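Local coordinates for surface antigen protein 2 (Candida albicans, PDB 4Y7S) that binds haem as a secreted hemophore and is involved in using iron from human haemoglobin during hyphal growth, at residues Cys64-Cys69 with Ser103-Ala108. Sequence-based numbering, arbitrary orientation.
Sequences CVASKC and SALDAA
Within the disulfide-braced helical CFEM domain, Ala66 on helix 55-68 meets Ala104, Leu105 and Ala108 on helix 99-110, a near-parallel helix pair. The local axes differ in direction by 22° and approach to 8.8 Å, and the CA atoms of Ala66 and Leu105 are 5.0 Å apart. Ala66 CB points at the other helix and lies 4.2 Å from Ala104 CB and 4.4 Å from Ala108 CB, two residues one helical turn apart. In Leu105, chi1 (-72°) sets CG, and with CD1 anti to CA (chi2 166°) it is CD2 that is presented to Ala66, 3.7 Å from Ala66 N and 3.8 Å from both Ala66 CB and Val65 CG1. At the C-terminal end, Ala108 CB packs against two carbonyl oxygens, that of Ala66 and, 3.6 Å away, Cys69 O. No hydrogen bond crosses between the segments, so the contact is van der Waals in character; Ala66 O is instead hydrogen-bonded by Arg70. Cys64, one turn before the helix end, and Cys69, just beyond it, form disulfides with Cys33 and Cys29, while helix 72-87 packs against both partners, through Phe77 on Val65 and Val74 on Cys69, Leu105 and Ala108.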
loop_
_atom_site.group_PDB
_atom_site.type_symbol
_atom_site.label_atom_id
_atom_site.label_comp_id
_atom_site.label_asym_id
_atom_site.label_seq_id
_atom_site.Cartn_x
_atom_site.Cartn_y
_atom_site.Cartn_z
ATOM N N CYS A 64 -10.190 -11.515 -3.960
ATOM C CA CYS A 64 -11.325 -12.379 -3.678
ATOM C C CYS A 64 -12.298 -12.449 -4.876
ATOM O O CYS A 64 -12.742 -13.529 -5.267
ATOM C CB CYS A 64 -12.049 -11.888 -2.418
ATOM S SG CYS A 64 -13.539 -12.848 -1.955
ATOM N N VAL A 65 -12.610 -11.300 -5.472
ATOM C CA VAL A 65 -13.496 -11.295 -6.624
ATOM C C VAL A 65 -12.871 -12.085 -7.775
ATOM O O VAL A 65 -13.569 -12.833 -8.464
ATOM C CB VAL A 65 -13.824 -9.856 -7.077
ATOM C CG1 VAL A 65 -14.468 -9.837 -8.460
ATOM C CG2 VAL A 65 -14.728 -9.168 -6.037
ATOM N N ALA A 66 -11.573 -11.915 -8.001
ATOM C CA ALA A 66 -10.892 -12.657 -9.049
ATOM C C ALA A 66 -10.910 -14.165 -8.817
ATOM O O ALA A 66 -10.825 -14.935 -9.757
ATOM C CB ALA A 66 -9.458 -12.183 -9.185
ATOM N N SER A 67 -11.009 -14.580 -7.565
ATOM C CA SER A 67 -11.006 -15.996 -7.221
ATOM C C SER A 67 -12.405 -16.584 -7.311
ATOM O O SER A 67 -12.590 -17.707 -7.720
ATOM C CB SER A 67 -10.469 -16.190 -5.808
ATOM O OG SER A 67 -9.142 -15.702 -5.706
ATOM N N LYS A 68 -13.382 -15.788 -6.904
ATOM C CA LYS A 68 -14.755 -16.252 -6.736
ATOM C C LYS A 68 -15.671 -15.966 -7.926
ATOM O O LYS A 68 -16.734 -16.580 -8.049
ATOM C CB LYS A 68 -15.356 -15.586 -5.489
ATOM C CG LYS A 68 -14.626 -15.850 -4.169
ATOM C CD LYS A 68 -14.807 -17.231 -3.638
ATOM C CE LYS A 68 -14.018 -17.393 -2.330
ATOM N NZ LYS A 68 -13.862 -18.829 -1.976
ATOM N N CYS A 69 -15.292 -15.008 -8.775
ATOM C CA CYS A 69 -16.139 -14.560 -9.901
ATOM C C CYS A 69 -15.494 -14.794 -11.282
ATOM O O CYS A 69 -14.272 -14.728 -11.414
ATOM C CB CYS A 69 -16.469 -13.061 -9.743
ATOM S SG CYS A 69 -17.372 -12.633 -8.220
ATOM N N SER A 103 -4.641 -7.179 -13.150
ATOM C CA SER A 103 -4.319 -8.198 -14.144
ATOM C C SER A 103 -5.069 -9.489 -13.839
ATOM O O SER A 103 -5.597 -10.126 -14.739
ATOM C CB SER A 103 -2.809 -8.467 -14.201
ATOM O OG SER A 103 -2.100 -7.281 -14.517
ATOM N N ALA A 104 -5.133 -9.851 -12.563
ATOM C CA ALA A 104 -5.882 -11.033 -12.131
ATOM C C ALA A 104 -7.377 -10.877 -12.438
ATOM O O ALA A 104 -8.046 -11.839 -12.816
ATOM C CB ALA A 104 -5.665 -11.292 -10.628
ATOM N N LEU A 105 -7.916 -9.675 -12.257
ATOM C CA LEU A 105 -9.326 -9.453 -12.564
ATOM C C LEU A 105 -9.573 -9.539 -14.053
ATOM O O LEU A 105 -10.557 -10.140 -14.486
ATOM C CB LEU A 105 -9.792 -8.102 -12.042
ATOM C CG LEU A 105 -9.944 -8.013 -10.522
ATOM C CD1 LEU A 105 -10.077 -6.563 -10.087
ATOM C CD2 LEU A 105 -11.128 -8.880 -10.036
ATOM N N ASP A 106 -8.673 -8.936 -14.833
ATOM C CA ASP A 106 -8.740 -9.015 -16.290
ATOM C C ASP A 106 -8.845 -10.476 -16.728
ATOM O O ASP A 106 -9.660 -10.838 -17.599
ATOM C CB ASP A 106 -7.510 -8.373 -16.957
ATOM C CG ASP A 106 -7.475 -6.853 -16.815
ATOM O OD1 ASP A 106 -8.485 -6.264 -16.373
ATOM O OD2 ASP A 106 -6.440 -6.244 -17.177
ATOM N N ALA A 107 -7.989 -11.309 -16.145
ATOM C CA ALA A 107 -7.961 -12.731 -16.499
ATOM C C ALA A 107 -9.278 -13.425 -16.127
ATOM O O ALA A 107 -9.814 -14.229 -16.902
ATOM C CB ALA A 107 -6.778 -13.421 -15.818
ATOM N N ALA A 108 -9.775 -13.148 -14.929
ATOM C CA ALA A 108 -11.022 -13.752 -14.466
ATOM C C ALA A 108 -12.195 -13.363 -15.361
ATOM O O ALA A 108 -13.075 -14.193 -15.647
ATOM C CB ALA A 108 -11.307 -13.342 -13.029
#